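Local coordinates for putative uncharacterized protein (Coprinopsis cinerea, PDB 3W9A) that probably hydrolyses beta-glucans, being the beta-jelly-roll catalytic domain of a glycoside hydrolase family 131 enzyme, at residues Arg2-Asp6 and Pro83-Leu89; Asp154-Ala160 and Leu172-Asn177; Phe165-Gly171 and Gln186-Thr192. All coordinates share one frame; numbering follows the deposited sequence.

Contact 1: residues Arg2-Asp6 and Pro83-Leu89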
loop_
_atom_site.group_PDB
_atom_site.type_symbol
_atom_site.label_atom_id
_atom_site.label_comp_id
_atom_site.label_asym_id
_atom_site.label_seq_id
_atom_site.Cartn_x
_atom_site.Cartn_y
_atom_site.Cartn_z
ATOM N N ARG A 2 19.499 -4.298 -2.457
ATOM C CA ARG A 2 19.089 -4.120 -3.849
ATOM C C ARG A 2 17.581 -4.242 -4.026
ATOM O O ARG A 2 16.889 -5.034 -3.349
ATOM C CB ARG A 2 19.850 -5.032 -4.821
ATOM C CG ARG A 2 19.695 -6.524 -4.631
ATOM C CD ARG A 2 20.279 -7.292 -5.819
ATOM N NE ARG A 2 19.362 -8.336 -6.263
ATOM C CZ ARG A 2 18.211 -8.128 -6.913
ATOM N NH1 ARG A 2 17.793 -6.898 -7.215
ATOM N NH2 ARG A 2 17.462 -9.163 -7.265
ATOM N N ILE A 3 17.082 -3.420 -4.934
ATOM C CA ILE A 3 15.675 -3.315 -5.147
ATOM C C ILE A 3 15.295 -4.476 -6.032
ATOM O O ILE A 3 15.859 -4.666 -7.105
ATOM C CB ILE A 3 15.293 -1.939 -5.729
ATOM C CG1 ILE A 3 15.648 -0.855 -4.690
ATOM C CG2 ILE A 3 13.808 -1.888 -6.066
ATOM C CD1 ILE A 3 15.459 0.565 -5.161
ATOM N N VAL A 4 14.351 -5.268 -5.546
ATOM C CA VAL A 4 13.893 -6.439 -6.263
ATOM C C VAL A 4 12.787 -6.037 -7.235
ATOM O O VAL A 4 12.764 -6.514 -8.361
ATOM C CB VAL A 4 13.413 -7.539 -5.298
ATOM C CG1 VAL A 4 13.103 -8.801 -6.072
ATOM C CG2 VAL A 4 14.476 -7.817 -4.224
ATOM N N TRP A 5 11.895 -5.142 -6.790
ATOM C CA TRP A 5 10.826 -4.604 -7.635
ATOM C C TRP A 5 10.607 -3.147 -7.240
ATOM O O TRP A 5 10.555 -2.785 -6.028
ATOM C CB TRP A 5 9.530 -5.431 -7.508
ATOM C CG TRP A 5 8.299 -4.788 -8.066
ATOM C CD1 TRP A 5 7.865 -4.834 -9.367
ATOM C CD2 TRP A 5 7.343 -3.992 -7.353
ATOM N NE1 TRP A 5 6.692 -4.128 -9.500
ATOM C CE2 TRP A 5 6.357 -3.587 -8.282
ATOM C CE3 TRP A 5 7.227 -3.582 -6.021
ATOM C CZ2 TRP A 5 5.257 -2.802 -7.922
ATOM C CZ3 TRP A 5 6.134 -2.797 -5.650
ATOM C CH2 TRP A 5 5.156 -2.416 -6.603
ATOM N N ASP A 6 10.525 -2.317 -8.269
ATOM C CA ASP A 6 10.397 -0.876 -8.102
ATOM C C ASP A 6 8.998 -0.418 -8.531
ATOM O O ASP A 6 8.643 -0.464 -9.720
ATOM C CB ASP A 6 11.499 -0.163 -8.877
ATOM C CG ASP A 6 11.655 1.293 -8.477
ATOM O OD1 ASP A 6 10.710 1.883 -7.930
ATOM O OD2 ASP A 6 12.724 1.858 -8.757
ATOM N N PRO A 83 1.850 -5.884 -7.883
ATOM C CA PRO A 83 3.133 -5.805 -8.564
ATOM C C PRO A 83 3.195 -6.732 -9.760
ATOM O O PRO A 83 2.740 -7.870 -9.677
ATOM C CB PRO A 83 4.123 -6.265 -7.496
ATOM C CG PRO A 83 3.481 -5.859 -6.216
ATOM C CD PRO A 83 2.012 -6.121 -6.443
ATOM N N GLN A 84 3.735 -6.223 -10.859
ATOM C CA GLN A 84 4.069 -7.033 -12.021
ATOM C C GLN A 84 5.575 -7.233 -12.022
ATOM O O GLN A 84 6.322 -6.259 -12.133
ATOM C CB GLN A 84 3.652 -6.321 -13.308
ATOM C CG GLN A 84 4.046 -7.054 -14.599
ATOM C CD GLN A 84 3.260 -8.336 -14.790
ATOM O OE1 GLN A 84 2.038 -8.322 -14.901
ATOM N NE2 GLN A 84 3.967 -9.443 -14.898
ATOM N N THR A 85 6.012 -8.488 -11.891
ATOM C CA THR A 85 7.436 -8.842 -11.902
ATOM C C THR A 85 7.607 -10.307 -12.215
ATOM O O THR A 85 6.702 -11.093 -11.972
ATOM C CB THR A 85 8.104 -8.560 -10.532
ATOM O OG1 THR A 85 9.474 -8.948 -10.568
ATOM C CG2 THR A 85 7.410 -9.302 -9.394
ATOM N N ASN A 86 8.775 -10.672 -12.748
ATOM C CA ASN A 86 9.167 -12.075 -12.885
ATOM C C ASN A 86 10.014 -12.549 -11.723
ATOM O O ASN A 86 10.337 -13.724 -11.646
ATOM C CB ASN A 86 9.975 -12.299 -14.156
ATOM C CG ASN A 86 9.147 -12.129 -15.411
ATOM O OD1 ASN A 86 7.902 -12.158 -15.395
ATOM N ND2 ASN A 86 9.842 -11.953 -16.518
ATOM N N ALA A 87 10.390 -11.629 -10.846
ATOM C CA ALA A 87 11.206 -11.951 -9.672
ATOM C C ALA A 87 10.463 -12.736 -8.611
ATOM O O ALA A 87 9.238 -12.754 -8.576
ATOM C CB ALA A 87 11.736 -10.662 -9.059
ATOM N N ASN A 88 11.210 -13.314 -7.681
ATOM C CA ASN A 88 10.622 -13.965 -6.527
ATOM C C ASN A 88 10.484 -12.955 -5.397
ATOM O O ASN A 88 11.477 -12.553 -4.787
ATOM C CB ASN A 88 11.460 -15.184 -6.087
ATOM C CG ASN A 88 10.727 -16.086 -5.113
ATOM O OD1 ASN A 88 9.868 -15.641 -4.366
ATOM N ND2 ASN A 88 11.074 -17.361 -5.112
ATOM N N LEU A 89 9.248 -12.546 -5.121
ATOM C CA LEU A 89 8.987 -11.602 -4.043
ATOM C C LEU A 89 8.682 -12.299 -2.706
ATOM O O LEU A 89 8.166 -11.669 -1.772
ATOM C CB LEU A 89 7.822 -10.686 -4.435
ATOM C CG LEU A 89 7.949 -9.993 -5.788
ATOM C CD1 LEU A 89 6.707 -9.136 -6.049
ATOM C CD2 LEU A 89 9.210 -9.135 -5.818
#
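The P83 side chain runs across the W5 indole at about a right angle, its CB over one face of the ring system. P83 CB stands 3.8 Å from the centroid of the W5 six-membered ring and only 20° off its normal, a CH-pi contact, and P83 CG carries the overlap outward to W5 CH2 (3.8 Å). Proline suits this place because its rigid ring offers polarised C-H groups to the electron-rich tryptophan. W5 presents the ring this way because CG is swung away from its own N and toward the carbonyl carbon (chi1 166°). Near the pyrrole end of the indole, T85 CB lies 3.9 Å from W5 CD1. The T85 hydroxyl is turned to its own loop, where OG1 accepts from A87 N (2.8 Å) in an ST turn that helps fix the bend. That bend brings A87 CB to V4 CG1 (3.8 Å), a place where a small methyl fits. The L89 and V4 branches run antiparallel, so that L89 CD2 reaches both V4 CG1 (3.9 Å) and W5 CB (4.1 Å). The buried indole N-H is satisfied by T29 O, and Y30 meets the same indole edge-to-face. With a serine in place of W5, P83 would probably lose its aromatic platform and T29 O its indole donor, and a gap would be likely to open beside T85. V4 and W5 both face I222 in a classic beta bulge, which lets two consecutive side chains turn to the same loop. The contact thus fastens strand 3-6, in one sheet of the beta-jelly roll, to the loop that leaves strand 77-83 in the other.

Contact 2: residues Asp154-Ala160 and Leu172-Asn177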
loop_
_atom_site.group_PDB
_atom_site.type_symbol
_atom_site.label_atom_id
_atom_site.label_comp_id
_atom_site.label_asym_id
_atom_site.label_seq_id
_atom_site.Cartn_x
_atom_site.Cartn_y
_atom_site.Cartn_z
ATOM N N ASP A 154 -3.365 14.362 6.665
ATOM C CA ASP A 154 -2.156 14.962 6.076
ATOM C C ASP A 154 -0.795 14.522 6.608
ATOM O O ASP A 154 0.229 14.967 6.117
ATOM C CB ASP A 154 -2.293 16.486 6.023
ATOM C CG ASP A 154 -3.323 16.916 4.984
ATOM O OD1 ASP A 154 -4.406 17.368 5.381
ATOM O OD2 ASP A 154 -3.076 16.722 3.767
ATOM N N THR A 155 -0.778 13.618 7.570
ATOM C CA THR A 155 0.462 13.026 8.021
ATOM C C THR A 155 0.843 11.862 7.103
ATOM O O THR A 155 -0.004 11.049 6.742
ATOM C CB THR A 155 0.316 12.577 9.475
ATOM O OG1 THR A 155 -0.015 13.726 10.274
ATOM C CG2 THR A 155 1.585 11.957 9.971
ATOM N N TRP A 156 2.105 11.797 6.688
ATOM C CA TRP A 156 2.534 10.727 5.788
ATOM C C TRP A 156 3.078 9.624 6.653
ATOM O O TRP A 156 4.012 9.835 7.397
ATOM C CB TRP A 156 3.570 11.202 4.763
ATOM C CG TRP A 156 2.964 11.721 3.508
ATOM C CD1 TRP A 156 2.769 13.045 3.146
ATOM C CD2 TRP A 156 2.438 10.933 2.426
ATOM N NE1 TRP A 156 2.174 13.104 1.911
ATOM C CE2 TRP A 156 1.952 11.831 1.451
ATOM C CE3 TRP A 156 2.322 9.551 2.194
ATOM C CZ2 TRP A 156 1.364 11.391 0.253
ATOM C CZ3 TRP A 156 1.747 9.115 0.992
ATOM C CH2 TRP A 156 1.278 10.031 0.042
ATOM N N PHE A 157 2.446 8.460 6.578
ATOM C CA PHE A 157 2.836 7.303 7.352
ATOM C C PHE A 157 3.657 6.370 6.492
ATOM O O PHE A 157 3.177 5.835 5.474
ATOM C CB PHE A 157 1.598 6.623 7.916
ATOM C CG PHE A 157 0.888 7.457 8.942
ATOM C CD1 PHE A 157 1.320 7.460 10.276
ATOM C CD2 PHE A 157 -0.182 8.273 8.580
ATOM C CE1 PHE A 157 0.679 8.244 11.223
ATOM C CE2 PHE A 157 -0.832 9.053 9.526
ATOM C CZ PHE A 157 -0.406 9.039 10.849
ATOM N N ASN A 158 4.912 6.224 6.894
ATOM C CA ASN A 158 5.882 5.402 6.190
ATOM C C ASN A 158 5.883 4.052 6.821
ATOM O O ASN A 158 5.872 3.946 8.047
ATOM C CB ASN A 158 7.297 5.973 6.299
ATOM C CG ASN A 158 7.365 7.437 5.942
ATOM O OD1 ASN A 158 7.879 8.272 6.723
ATOM N ND2 ASN A 158 6.870 7.770 4.759
ATOM N N PHE A 159 5.914 3.016 5.995
ATOM C CA PHE A 159 6.013 1.652 6.484
ATOM C C PHE A 159 6.965 0.823 5.669
ATOM O O PHE A 159 7.173 1.064 4.460
ATOM C CB PHE A 159 4.670 0.949 6.434
ATOM C CG PHE A 159 3.611 1.574 7.303
ATOM C CD1 PHE A 159 3.569 1.310 8.666
ATOM C CD2 PHE A 159 2.649 2.399 6.761
ATOM C CE1 PHE A 159 2.579 1.854 9.475
ATOM C CE2 PHE A 159 1.658 2.956 7.551
ATOM C CZ PHE A 159 1.615 2.672 8.913
ATOM N N ALA A 160 7.525 -0.175 6.336
ATOM C CA ALA A 160 8.031 -1.343 5.650
ATOM C C ALA A 160 7.660 -2.620 6.407
ATOM O O ALA A 160 7.817 -2.724 7.643
ATOM C CB ALA A 160 9.528 -1.237 5.408
ATOM N N LEU A 172 7.524 -5.037 11.543
ATOM C CA LEU A 172 7.094 -3.764 10.983
ATOM C C LEU A 172 8.098 -2.642 11.271
ATOM O O LEU A 172 8.533 -2.454 12.429
ATOM C CB LEU A 172 5.730 -3.387 11.550
ATOM C CG LEU A 172 5.136 -2.093 11.007
ATOM C CD1 LEU A 172 4.711 -2.297 9.552
ATOM C CD2 LEU A 172 3.974 -1.613 11.880
ATOM N N TRP A 173 8.474 -1.913 10.220
ATOM C CA TRP A 173 9.216 -0.666 10.368
ATOM C C TRP A 173 8.233 0.486 10.103
ATOM O O TRP A 173 7.367 0.385 9.233
ATOM C CB TRP A 173 10.414 -0.603 9.427
ATOM C CG TRP A 173 11.435 -1.674 9.670
ATOM C CD1 TRP A 173 11.280 -3.006 9.451
ATOM C CD2 TRP A 173 12.768 -1.504 10.167
ATOM N NE1 TRP A 173 12.432 -3.684 9.785
ATOM C CE2 TRP A 173 13.369 -2.782 10.206
ATOM C CE3 TRP A 173 13.528 -0.389 10.555
ATOM C CZ2 TRP A 173 14.680 -2.988 10.661
ATOM C CZ3 TRP A 173 14.833 -0.590 10.997
ATOM C CH2 TRP A 173 15.393 -1.888 11.053
ATOM N N ALA A 174 8.352 1.570 10.852
ATOM C CA ALA A 174 7.439 2.707 10.705
ATOM C C ALA A 174 8.074 4.036 11.101
ATOM O O ALA A 174 9.033 4.094 11.877
ATOM C CB ALA A 174 6.157 2.480 11.498
ATOM N N SER A 175 7.551 5.094 10.501
ATOM C CA SER A 175 7.870 6.467 10.856
ATOM C C SER A 175 6.854 7.361 10.157
ATOM O O SER A 175 6.038 6.865 9.356
ATOM C CB SER A 175 9.277 6.839 10.407
ATOM O OG SER A 175 9.321 7.093 9.018
ATOM N N THR A 176 6.899 8.662 10.458
ATOM C CA THR A 176 6.078 9.651 9.756
ATOM C C THR A 176 6.931 10.619 8.921
ATOM O O THR A 176 8.114 10.830 9.181
ATOM C CB THR A 176 5.196 10.478 10.722
ATOM O OG1 THR A 176 6.024 11.168 11.656
ATOM C CG2 THR A 176 4.232 9.576 11.495
ATOM N N ASN A 177 6.299 11.178 7.903
ATOM C CA ASN A 177 6.868 12.226 7.063
ATOM C C ASN A 177 8.286 11.926 6.600
ATOM O O ASN A 177 8.468 10.944 5.897
ATOM C CB ASN A 177 6.702 13.576 7.761
ATOM C CG ASN A 177 5.243 13.862 8.107
ATOM O OD1 ASN A 177 4.332 13.590 7.314
ATOM N ND2 ASN A 177 5.012 14.394 9.300
#
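This is antiparallel strand pairing within a beta hairpin: strand 157-164 runs beside strand 169-176, the short segments lying at 165° to each other, in a sheet that continues through strand 93-101 on one flank and strand 182-189 on the other. A160 with W173 and N158 with S175 are hydrogen-bonded pairs. The straightest bond runs from W173 N to A160 O (2.8 Å, 177°) and lies in the carbonyl plane, while the W173 indole presents its edge to that same oxygen. Its NE1 is directed to D162. On this face the small A160 accommodates the base of the tryptophan, CB to CB 4.2 Å, and S175 OG is held by N179 O. The F159 with A174 and F157 with T176 pairs present the other, more apolar face. F159 CD1 touches both L172 CD1 (3.9 Å) and A174 CB, while W147 of the opposing sheet packs onto F159, L172 and A174. F157 and T176 project together from the sheet, T176 CG2 to F157 CD1 3.8 Å, while T155 lays its own CG2 over one face of the F157 ring, within reach of the T176 methyl (3.9 Å). Beyond the last pair N177 extends the ladder. Its N donates to W156 O (2.7 Å), and its side chain, placed beside its own N (chi1 -56°), returns OD1 to W156 N (2.9 Å), so an amide oxygen does the work of a strand carbonyl. Asparagine suits the spot for a second reason: it tolerates the positive phi here, at which the chain leaves the strand. Such a hairpin, with aromatic and aliphatic groups facing the opposing sheet, is characteristic of the two-sheet beta-jelly roll.

Contact 3: residues Phe165-Gly171 and Gln186-Thr192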
loop_
_atom_site.group_PDB
_atom_site.type_symbol
_atom_site.label_atom_id
_atom_site.label_comp_id
_atom_site.label_asym_id
_atom_site.label_seq_id
_atom_site.Cartn_x
_atom_site.Cartn_y
_atom_site.Cartn_z
ATOM N N PHE A 165 10.674 -14.791 4.737
ATOM C CA PHE A 165 9.912 -15.837 4.064
ATOM C C PHE A 165 10.424 -17.253 4.406
ATOM O O PHE A 165 9.733 -18.221 4.178
ATOM C CB PHE A 165 9.905 -15.593 2.536
ATOM C CG PHE A 165 9.117 -14.382 2.132
ATOM C CD1 PHE A 165 7.731 -14.442 2.040
ATOM C CD2 PHE A 165 9.741 -13.174 1.870
ATOM C CE1 PHE A 165 6.985 -13.329 1.673
ATOM C CE2 PHE A 165 9.002 -12.060 1.510
ATOM C CZ PHE A 165 7.618 -12.135 1.409
ATOM N N THR A 166 11.628 -17.349 4.964
ATOM C CA THR A 166 12.220 -18.628 5.360
ATOM C C THR A 166 11.714 -19.049 6.757
ATOM O O THR A 166 11.175 -20.136 6.932
ATOM C CB THR A 166 13.751 -18.495 5.357
ATOM O OG1 THR A 166 14.169 -17.925 4.101
ATOM C CG2 THR A 166 14.424 -19.845 5.602
ATOM N N ALA A 167 11.865 -18.177 7.741
ATOM C CA ALA A 167 11.353 -18.446 9.087
ATOM C C ALA A 167 9.837 -18.289 9.172
ATOM O O ALA A 167 9.215 -18.720 10.140
ATOM C CB ALA A 167 12.038 -17.542 10.099
ATOM N N LYS A 168 9.232 -17.678 8.155
ATOM C CA LYS A 168 7.780 -17.434 8.124
ATOM C C LYS A 168 7.359 -16.471 9.236
ATOM O O LYS A 168 6.443 -16.732 10.015
ATOM C CB LYS A 168 6.985 -18.754 8.128
ATOM C CG LYS A 168 7.045 -19.481 6.786
ATOM C CD LYS A 168 6.620 -20.938 6.873
ATOM C CE LYS A 168 5.156 -21.110 7.260
ATOM N NZ LYS A 168 4.228 -20.821 6.131
ATOM N N THR A 169 8.054 -15.340 9.290
ATOM C CA THR A 169 7.721 -14.259 10.210
ATOM C C THR A 169 7.695 -12.899 9.506
ATOM O O THR A 169 8.332 -12.697 8.466
ATOM C CB THR A 169 8.720 -14.155 11.376
ATOM O OG1 THR A 169 10.013 -13.753 10.886
ATOM C CG2 THR A 169 8.815 -15.478 12.141
ATOM N N VAL A 170 6.982 -11.968 10.130
ATOM C CA VAL A 170 6.886 -10.589 9.664
ATOM C C VAL A 170 6.957 -9.572 10.832
ATOM O O VAL A 170 6.290 -9.719 11.860
ATOM C CB VAL A 170 5.606 -10.371 8.833
ATOM C CG1 VAL A 170 4.358 -10.674 9.643
ATOM C CG2 VAL A 170 5.558 -8.959 8.289
ATOM N N GLY A 171 7.804 -8.567 10.666
ATOM C CA GLY A 171 7.868 -7.424 11.566
ATOM C C GLY A 171 7.465 -6.165 10.838
ATOM O O GLY A 171 7.104 -6.203 9.644
ATOM N N GLN A 186 8.810 -6.231 16.351
ATOM C CA GLN A 186 9.693 -7.359 16.096
ATOM C C GLN A 186 8.906 -8.427 15.391
ATOM O O GLN A 186 7.687 -8.494 15.539
ATOM C CB GLN A 186 10.242 -7.927 17.406
ATOM C CG GLN A 186 11.207 -7.011 18.124
ATOM C CD GLN A 186 12.364 -6.609 17.246
ATOM O OE1 GLN A 186 13.036 -7.463 16.662
ATOM N NE2 GLN A 186 12.594 -5.308 17.125
ATOM N N ASN A 187 9.608 -9.290 14.661
ATOM C CA ASN A 187 8.943 -10.271 13.792
ATOM C C ASN A 187 8.092 -11.249 14.588
ATOM O O ASN A 187 8.495 -11.697 15.658
ATOM C CB ASN A 187 9.958 -11.018 12.917
ATOM C CG ASN A 187 10.278 -10.280 11.631
ATOM O OD1 ASN A 187 10.196 -10.842 10.538
ATOM N ND2 ASN A 187 10.621 -9.025 11.747
ATOM N N VAL A 188 6.904 -11.548 14.064
ATOM C CA VAL A 188 5.952 -12.468 14.692
ATOM C C VAL A 188 5.548 -13.527 13.671
ATOM O O VAL A 188 5.595 -13.262 12.466
ATOM C CB VAL A 188 4.682 -11.731 15.204
ATOM C CG1 VAL A 188 5.059 -10.569 16.117
ATOM C CG2 VAL A 188 3.813 -11.234 14.056
ATOM N N PRO A 189 5.154 -14.726 14.134
ATOM C CA PRO A 189 4.811 -15.761 13.157
ATOM C C PRO A 189 3.602 -15.440 12.286
ATOM O O PRO A 189 2.622 -14.872 12.752
ATOM C CB PRO A 189 4.536 -16.995 14.031
ATOM C CG PRO A 189 5.363 -16.777 15.257
ATOM C CD PRO A 189 5.307 -15.288 15.495
ATOM N N ALA A 190 3.698 -15.799 11.013
ATOM C CA ALA A 190 2.562 -15.724 10.110
ATOM C C ALA A 190 2.825 -16.628 8.934
ATOM O O ALA A 190 3.980 -16.952 8.637
ATOM C CB ALA A 190 2.340 -14.291 9.636
ATOM N N ASN A 191 1.759 -17.023 8.248
ATOM C CA ASN A 191 1.907 -17.796 7.025
ATOM C C ASN A 191 2.244 -16.836 5.881
ATOM O O ASN A 191 1.362 -16.249 5.263
ATOM C CB ASN A 191 0.653 -18.615 6.734
ATOM C CG ASN A 191 0.790 -19.459 5.474
ATOM O OD1 ASN A 191 1.818 -19.429 4.785
ATOM N ND2 ASN A 191 -0.248 -20.210 5.165
ATOM N N THR A 192 3.541 -16.679 5.628
ATOM C CA THR A 192 4.048 -15.641 4.734
ATOM C C THR A 192 4.065 -16.027 3.257
ATOM O O THR A 192 4.740 -15.373 2.465
ATOM C CB THR A 192 5.490 -15.275 5.124
ATOM O OG1 THR A 192 6.274 -16.477 5.184
ATOM C CG2 THR A 192 5.514 -14.573 6.474
HETATM O O HOH W 1 6.983 -17.713 2.971
HETATM O O HOH W 2 3.535 -21.301 3.783
#
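V170 and V188 form the hydrogen-bonded pair at the centre, V170 N to V188 O at 3.0 Å and V188 N to V170 O at 2.9 Å, the second donor standing well above its carbonyl plane. A third bond, A190 N to K168 O (3.1 Å), is nearly straight at 177°. The beta-branched valines suit an extended strand, and the single methyl of A190 fits beside V170, CB to CG1 4.1 Å. G171 has no side chain, and a CB there would collide with the amide of N187. At the turn T192 points into the bend: its OG1 lies 3.4 Å from K168 CA, and its O meets the edge of the F165 ring in the ring plane, 3.1 Å from CE1. One water joins T192 OG1 (2.6 Å) to F165 O; another donates to N191 OD1, beside which the K168 chain doubles back near its end. In the second shell, K168 and T169 face D164 in a G1 bulge, with K168 in the left-handed conformation this requires. Farther out, V170 lies on I163 of strand 157-164 and on W139 and A141 of strand 136-141, while F165 packs on L94 and Y96 of strand 93-101.

Contact 2 lies nearest the centre of the chain and has the most buried residues; contact 3 is at the outer end of the same sheet, with more exposed residues and two bound waters. They share strand 169-176, which pairs with 157-164 in contact 2 and with 182-189 in contact 3, both being strand pairings held by backbone hydrogen bonds. Contact 1, intermediate in depth, is carried by apolar side chains and a CH-pi contact, as befits a strand meeting a loop from the other sheet. It touches contact 3 where L89 O lies 3.3 Å from F165 CZ, whereas contacts 1 and 2 stay about 11 Å apart at their nearest atoms.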